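Local coordinates for protein diphosphomevalonate decarboxylase, putative (Trypanosoma brucei, PDB 2HKE) that probably catalyses the ATP-dependent decarboxylation of (R)-5-diphosphomevalonate to isopentenyl diphosphate, a precursor of sterols and other isoprenoids, at residues R47-S51 / S117-M122. The protein carries 1 engineered substitution. Sequence-based numbering, arbitrary orientation.
Sequences RSKTS and SGYCAM
Ser48 and Ser117 meet through two different rotations: OG of Ser48 stands anti to its own carbonyl carbon (chi1 -53°), while OG of Ser117 sits between its backbone N and carbonyl carbon (chi1 58°), and the two hydroxyls come together in a short hydrogen bond of 2.5 Å between Ser48 OG and Ser117 OG. Helix-on-sheet packing is the principle at work, in the N-terminal domain of a GHMP-type fold, where helix 114-130 lies on one face of the sheet containing strand 48-55. The axes of strand segment 48-51 and helix segment 117-122 approach to 7.1 Å at 31°, with Ser48, Thr50, Ser117, Gly118 and Ala121 meeting at the interface and Met122 joining at its end. Ser117 OG also bonds Ser114 O, one turn back in the helix, so the strand hydroxyl is tied to a group that the helix already holds.

Between the serine pair and Thr50, the methyl of Ala121 rests against the strand, its CB 4.1 Å from Ser48 O and 4.0 Å from Thr50 OG1. On the face away from the helix, Lys49 and Ser51 reach Leu377, near the C-terminus. Thr50 turns its methyl toward the backbone of Met122, with CG2 3.9 Å from Met122 CA. Its hydroxyl bonds Ser102 OG on the adjoining strand 97-104, and Met122 touches that strand too, through Ser102 and Ile100. Although Thr50 OG1 makes no direct bond to the helix, a water bridges the gap: it lies 2.6 Å from Thr50 OG1 and donates to Gly118 O, a carbonyl that also accepts the helical bond from Met122 N.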
ATOM      1  N   ARG A  47       0.810  -0.578 -11.706  1.00 27.30           N
ATOM      2  CA  ARG A  47       0.730  -1.914 -11.111  1.00 26.31           C
ATOM      3  C   ARG A  47       2.089  -2.604 -11.192  1.00 25.24           C
ATOM      4  O   ARG A  47       2.995  -2.153 -11.931  1.00 23.92           O
ATOM      5  CB  ARG A  47      -0.358  -2.746 -11.804  1.00 27.68           C
ATOM      6  CG  ARG A  47       0.003  -3.296 -13.187  1.00 28.12           C
ATOM      7  CD  ARG A  47       0.228  -2.226 -14.253  1.00 33.76           C
ATOM      8  NE  ARG A  47       0.784  -2.771 -15.513  1.00 35.92           N
ATOM      9  CZ  ARG A  47       2.073  -3.058 -15.763  1.00 37.59           C
ATOM     10  NH1 ARG A  47       3.026  -2.917 -14.849  1.00 37.09           N
ATOM     11  NH2 ARG A  47       2.412  -3.532 -16.956  1.00 40.24           N
ATOM     12  N   SER A  48       2.247  -3.705 -10.448  1.00 23.59           N
ATOM     13  CA  SER A  48       3.371  -4.602 -10.657  1.00 23.88           C
ATOM     14  C   SER A  48       2.899  -5.802 -11.447  1.00 23.90           C
ATOM     15  O   SER A  48       1.749  -6.212 -11.362  1.00 23.54           O
ATOM     16  CB  SER A  48       4.035  -5.093  -9.381  1.00 24.60           C
ATOM     17  OG  SER A  48       4.381  -4.007  -8.566  1.00 26.29           O
ATOM     18  N   LYS A  49       3.828  -6.364 -12.194  1.00 24.46           N
ATOM     19  CA  LYS A  49       3.553  -7.495 -13.035  1.00 25.11           C
ATOM     20  C   LYS A  49       4.694  -8.479 -12.848  1.00 25.23           C
ATOM     21  O   LYS A  49       5.864  -8.077 -12.833  1.00 24.18           O
ATOM     22  CB  LYS A  49       3.471  -7.015 -14.467  1.00 26.20           C
ATOM     23  CG  LYS A  49       3.292  -8.110 -15.506  1.00 27.47           C
ATOM     24  CD  LYS A  49       2.776  -7.418 -16.799  1.00 29.05           C
ATOM     25  CE  LYS A  49       2.886  -8.243 -17.992  1.00 32.34           C
ATOM     26  NZ  LYS A  49       2.579  -7.385 -19.211  1.00 31.90           N
ATOM     27  N   THR A  50       4.332  -9.761 -12.666  1.00 24.63           N
ATOM     28  CA  THR A  50       5.298 -10.875 -12.615  1.00 24.63           C
ATOM     29  C   THR A  50       4.870 -12.009 -13.534  1.00 24.16           C
ATOM     30  O   THR A  50       3.707 -12.381 -13.565  1.00 23.70           O
ATOM     31  CB  THR A  50       5.441 -11.475 -11.196  1.00 25.18           C
ATOM     32  OG1 THR A  50       5.969 -10.503 -10.308  1.00 28.71           O
ATOM     33  CG2 THR A  50       6.322 -12.721 -11.148  1.00 24.97           C
ATOM     34  N   SER A  51       5.858 -12.561 -14.212  1.00 24.29           N
ATOM     35  CA  SER A  51       5.725 -13.765 -15.015  1.00 25.60           C
ATOM     36  C   SER A  51       6.646 -14.811 -14.422  1.00 25.20           C
ATOM     37  O   SER A  51       7.787 -14.525 -14.050  1.00 25.32           O
ATOM     38  CB  SER A  51       6.092 -13.494 -16.488  1.00 25.52           C
ATOM     39  OG  SER A  51       5.048 -12.775 -17.152  1.00 26.23           O
ATOM     40  N   SER A 117       3.032  -4.516  -4.005  1.00 23.97           N
ATOM     41  CA  SER A 117       2.381  -5.030  -5.199  1.00 22.98           C
ATOM     42  C   SER A 117       3.243  -6.104  -5.871  1.00 21.99           C
ATOM     43  O   SER A 117       2.720  -7.144  -6.358  1.00 22.31           O
ATOM     44  CB  SER A 117       2.059  -3.858  -6.113  1.00 21.84           C
ATOM     45  OG  SER A 117       3.236  -3.140  -6.460  1.00 22.83           O
ATOM     46  N   GLY A 118       4.551  -5.890  -5.855  1.00 20.91           N
ATOM     47  CA  GLY A 118       5.507  -6.804  -6.478  1.00 21.00           C
ATOM     48  C   GLY A 118       5.542  -8.176  -5.838  1.00 20.64           C
ATOM     49  O   GLY A 118       5.482  -9.197  -6.517  1.00 20.33           O
ATOM     50  N   TYR A 119       5.613  -8.225  -4.516  1.00 19.35           N
ATOM     51  CA  TYR A 119       5.612  -9.493  -3.822  1.00 20.02           C
ATOM     52  C   TYR A 119       4.261 -10.183  -3.918  1.00 19.82           C
ATOM     53  O   TYR A 119       4.193 -11.422  -3.976  1.00 20.15           O
ATOM     54  CB  TYR A 119       5.995  -9.286  -2.359  1.00 21.41           C
ATOM     55  CG  TYR A 119       7.485  -9.104  -2.215  1.00 22.89           C
ATOM     56  CD1 TYR A 119       8.342 -10.127  -2.547  1.00 26.55           C
ATOM     57  CD2 TYR A 119       8.031  -7.924  -1.705  1.00 27.18           C
ATOM     58  CE1 TYR A 119       9.712 -10.012  -2.375  1.00 26.90           C
ATOM     59  CE2 TYR A 119       9.433  -7.785  -1.555  1.00 28.35           C
ATOM     60  CZ  TYR A 119      10.239  -8.850  -1.902  1.00 28.02           C
ATOM     61  OH  TYR A 119      11.607  -8.816  -1.786  1.00 34.03           O
ATOM     62  N   CYS A 120       3.194  -9.403  -3.911  1.00 19.08           N
ATOM     63  CA  CYS A 120       1.859 -10.005  -4.089  1.00 19.51           C
ATOM     64  C   CYS A 120       1.741 -10.632  -5.486  1.00 19.87           C
ATOM     65  O   CYS A 120       1.303 -11.768  -5.626  1.00 19.84           O
ATOM     66  CB  CYS A 120       0.798  -8.991  -3.875  1.00 19.45           C
ATOM     67  SG  CYS A 120      -0.852  -9.692  -3.829  1.00 23.59           S
ATOM     68  N   ALA A 121       2.128  -9.900  -6.521  1.00 19.36           N
ATOM     69  CA  ALA A 121       2.047 -10.452  -7.882  1.00 20.06           C
ATOM     70  C   ALA A 121       2.920 -11.707  -8.004  1.00 20.87           C
ATOM     71  O   ALA A 121       2.518 -12.702  -8.631  1.00 20.93           O
ATOM     72  CB  ALA A 121       2.444  -9.380  -8.894  1.00 21.06           C
ATOM     73  N   MET A 122       4.115 -11.679  -7.421  1.00 20.54           N
ATOM     74  CA  MET A 122       5.005 -12.841  -7.472  1.00 22.33           C
ATOM     75  C   MET A 122       4.437 -14.042  -6.712  1.00 21.40           C
ATOM     76  O   MET A 122       4.517 -15.189  -7.166  1.00 21.08           O
ATOM     77  CB  MET A 122       6.367 -12.460  -6.910  1.00 21.17           C
ATOM     78  CG  MET A 122       7.394 -13.510  -7.078  1.00 24.70           C
ATOM     79  SD  MET A 122       8.944 -13.084  -6.300  1.00 30.46           S
ATOM     80  CE  MET A 122       9.264 -11.444  -6.955  1.00 31.03           C
TER
HETATM   81  O   HOH W   1       5.762  -8.095  -9.396  1.00 41.70           O